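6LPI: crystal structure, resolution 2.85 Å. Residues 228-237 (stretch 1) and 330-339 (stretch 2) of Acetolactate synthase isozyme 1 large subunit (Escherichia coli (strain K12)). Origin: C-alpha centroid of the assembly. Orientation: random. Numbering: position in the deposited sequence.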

# COMPACT_ATOMS: atom_id res chain seq x y z
N ARG B 228 -2.28 10.85 18.58
CA ARG B 228 -1.13 10.65 19.46
C ARG B 228 0.17 10.97 18.74
O ARG B 228 1.14 11.39 19.39
CB ARG B 228 -1.11 9.22 20.00
CG ARG B 228 -2.29 8.90 20.89
CD ARG B 228 -2.12 7.55 21.53
NE ARG B 228 -2.46 7.56 22.94
CZ ARG B 228 -3.64 7.17 23.39
NH1 ARG B 228 -4.54 6.75 22.51
NH2 ARG B 228 -3.92 7.19 24.68
N VAL B 229 0.22 10.82 17.42
CA VAL B 229 1.43 11.20 16.70
C VAL B 229 1.62 12.71 16.76
O VAL B 229 2.73 13.19 17.03
CB VAL B 229 1.37 10.71 15.24
CG1 VAL B 229 2.24 11.58 14.34
CG2 VAL B 229 1.78 9.27 15.15
N ARG B 230 0.54 13.47 16.56
CA ARG B 230 0.60 14.91 16.73
C ARG B 230 0.98 15.29 18.15
O ARG B 230 1.88 16.12 18.37
CB ARG B 230 -0.76 15.53 16.36
CG ARG B 230 -0.75 17.04 16.18
CD ARG B 230 -2.15 17.63 16.03
NE ARG B 230 -2.12 19.06 15.72
CZ ARG B 230 -2.40 19.59 14.53
NH1 ARG B 230 -2.74 18.82 13.50
NH2 ARG B 230 -2.33 20.91 14.37
N GLU B 231 0.36 14.64 19.14
CA GLU B 231 0.65 14.94 20.53
C GLU B 231 2.12 14.74 20.82
O GLU B 231 2.77 15.60 21.42
CB GLU B 231 -0.21 14.06 21.44
CG GLU B 231 -0.07 14.34 22.91
CD GLU B 231 -0.99 13.47 23.76
OE1 GLU B 231 -1.55 12.50 23.22
OE2 GLU B 231 -1.18 13.78 24.95
N LEU B 232 2.69 13.63 20.34
CA LEU B 232 4.11 13.37 20.55
C LEU B 232 4.97 14.40 19.85
O LEU B 232 5.88 14.99 20.46
CB LEU B 232 4.47 11.98 20.06
CG LEU B 232 5.98 11.80 20.01
CD1 LEU B 232 6.58 11.48 21.39
CD2 LEU B 232 6.34 10.74 19.00
N ALA B 233 4.69 14.65 18.57
CA ALA B 233 5.51 15.58 17.81
C ALA B 233 5.56 16.94 18.48
O ALA B 233 6.63 17.56 18.57
CB ALA B 233 4.99 15.69 16.38
N GLU B 234 4.43 17.40 18.99
CA GLU B 234 4.39 18.74 19.56
C GLU B 234 4.93 18.78 20.97
O GLU B 234 5.62 19.75 21.33
CB GLU B 234 2.95 19.25 19.54
CG GLU B 234 2.50 19.58 18.13
CD GLU B 234 1.04 19.84 18.06
OE1 GLU B 234 0.54 20.13 16.95
OE2 GLU B 234 0.36 19.70 19.09
N LYS B 235 4.69 17.74 21.77
CA LYS B 235 5.19 17.72 23.14
C LYS B 235 6.71 17.78 23.16
O LYS B 235 7.29 18.72 23.71
CB LYS B 235 4.70 16.46 23.85
CG LYS B 235 5.22 16.20 25.25
CD LYS B 235 4.12 15.53 26.04
CE LYS B 235 4.66 14.64 27.12
NZ LYS B 235 4.80 15.25 28.46
N ALA B 236 7.37 16.80 22.55
CA ALA B 236 8.82 16.75 22.49
C ALA B 236 9.39 17.74 21.48
O ALA B 236 10.62 17.88 21.40
CB ALA B 236 9.30 15.33 22.17
N GLN B 237 8.53 18.42 20.74
CA GLN B 237 8.92 19.38 19.71
C GLN B 237 9.92 18.78 18.71
O GLN B 237 11.01 19.30 18.46
CB GLN B 237 9.47 20.64 20.38
CG GLN B 237 8.37 21.42 21.00
CD GLN B 237 7.74 22.34 20.00
OE1 GLN B 237 8.40 23.19 19.38
NE2 GLN B 237 6.45 22.14 19.76
N VAL B 330 1.80 1.91 21.58
CA VAL B 330 3.11 2.32 22.05
C VAL B 330 3.08 3.78 22.47
O VAL B 330 3.39 4.12 23.62
CB VAL B 330 4.16 2.08 20.95
CG1 VAL B 330 5.41 2.92 21.19
CG2 VAL B 330 4.48 0.60 20.81
N LEU B 331 2.62 4.66 21.57
CA LEU B 331 2.57 6.09 21.85
C LEU B 331 1.71 6.40 23.07
O LEU B 331 1.99 7.36 23.81
CB LEU B 331 2.01 6.81 20.62
CG LEU B 331 2.91 6.77 19.39
CD1 LEU B 331 2.40 7.70 18.34
CD2 LEU B 331 4.32 7.16 19.77
N ALA B 332 0.65 5.63 23.28
CA ALA B 332 -0.09 5.72 24.53
C ALA B 332 0.81 5.41 25.71
O ALA B 332 0.84 6.16 26.70
CB ALA B 332 -1.30 4.80 24.50
N GLN B 333 1.62 4.37 25.61
CA GLN B 333 2.43 4.09 26.79
C GLN B 333 3.69 4.94 26.84
O GLN B 333 4.41 4.90 27.85
CB GLN B 333 2.74 2.59 26.80
CG GLN B 333 1.81 1.78 27.70
CD GLN B 333 2.20 0.31 27.73
OE1 GLN B 333 3.27 -0.07 28.19
NE2 GLN B 333 1.30 -0.54 27.23
N LEU B 334 3.98 5.74 25.82
CA LEU B 334 5.24 6.48 25.72
C LEU B 334 5.12 7.97 25.94
O LEU B 334 5.99 8.56 26.59
CB LEU B 334 5.88 6.25 24.35
CG LEU B 334 7.19 7.03 24.10
CD1 LEU B 334 8.34 6.51 24.95
CD2 LEU B 334 7.58 7.04 22.63
N ILE B 335 4.06 8.61 25.44
CA ILE B 335 3.96 10.07 25.54
C ILE B 335 4.07 10.56 26.98
O ILE B 335 4.81 11.53 27.22
CB ILE B 335 2.71 10.57 24.81
CG1 ILE B 335 2.89 10.40 23.31
CG2 ILE B 335 2.51 12.02 25.10
CD1 ILE B 335 1.61 10.46 22.54
N PRO B 336 3.41 9.96 27.98
CA PRO B 336 3.55 10.47 29.35
C PRO B 336 4.95 10.34 29.93
O PRO B 336 5.23 10.90 30.99
CB PRO B 336 2.54 9.64 30.15
CG PRO B 336 2.30 8.44 29.34
CD PRO B 336 2.39 8.89 27.92
N LEU B 337 5.83 9.56 29.30
CA LEU B 337 7.20 9.42 29.77
C LEU B 337 8.18 10.29 29.00
O LEU B 337 9.36 10.32 29.35
CB LEU B 337 7.62 7.95 29.70
CG LEU B 337 6.95 7.14 30.81
CD1 LEU B 337 5.69 6.41 30.35
CD2 LEU B 337 7.94 6.19 31.41
N VAL B 338 7.72 10.98 27.96
CA VAL B 338 8.58 11.83 27.13
C VAL B 338 8.52 13.25 27.70
O VAL B 338 7.44 13.82 27.81
CB VAL B 338 8.12 11.84 25.67
CG1 VAL B 338 8.80 12.98 24.91
CG2 VAL B 338 8.30 10.47 25.01
N GLU B 339 9.67 13.81 28.07
CA GLU B 339 9.66 15.18 28.56
C GLU B 339 9.34 16.16 27.43
O GLU B 339 9.48 15.87 26.24
CB GLU B 339 11.01 15.53 29.19
CG GLU B 339 11.34 14.70 30.42
CD GLU B 339 12.83 14.39 30.54
OE1 GLU B 339 13.61 14.86 29.68
OE2 GLU B 339 13.21 13.68 31.49

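What forms the apolar centre of the contact? Leu-232 points toward the second stretch and meets three of its residues: Leu-232 CB lies 3.9 Å from Ile-335 CG1, Leu-232 CD2 4.2 Å from Leu-331 CD2, and Leu-232 CD1 4.1 Å from Val-338 CG2. Leu-331, Ile-335 and Val-338 all point back toward the first stretch, so branched aliphatic chains fill the space between the backbones. Ile-335, in a 3-10 segment, gives up more area here than any other residue, 101 Å² of it covered, and Arg-228 O lies 3.3 Å from Ile-335 CD1.

How is this packing extended along the first stretch? Near its start, Val-229 directs its CA-to-CB bond away, yet Val-229 CG2 still comes 3.6 Å from Leu-331 CD1. Further along, the methyl of Ala-236 packs against Val-338, with Ala-236 CB 3.6 Å from Val-338 CG1. The helix axes run in broadly the same direction, 38° apart, and the register steps by four residues on each side, pairing Arg-228 with Leu-331, Leu-232 with Ile-335 and Ala-236 with Glu-339.

What do the long polar side chains contribute at the margins? Arg-228 lays one face of its guanidinium over Ala-332, with Arg-228 NE 3.4 Å from Ala-332 CB; a methyl group suits a flat, close approach. Lys-235 adds its methylene chain, Lys-235 CE lying 3.9 Å from Ile-335 CG2, and the end of that chain reaches the carbonyls of the second stretch, with Lys-235 CE 3.1 Å from Ile-335 O and 3.0 Å from Val-338 O.

Do polar atoms tie the stretches together? Lys-235 NZ is 3.1 Å from Val-338 O, a spacing whose geometry leaves hydrogen bonding open. No clear hydrogen bond crosses the contact, so the 582 Å² buried between the stretches rests mainly on van der Waals packing.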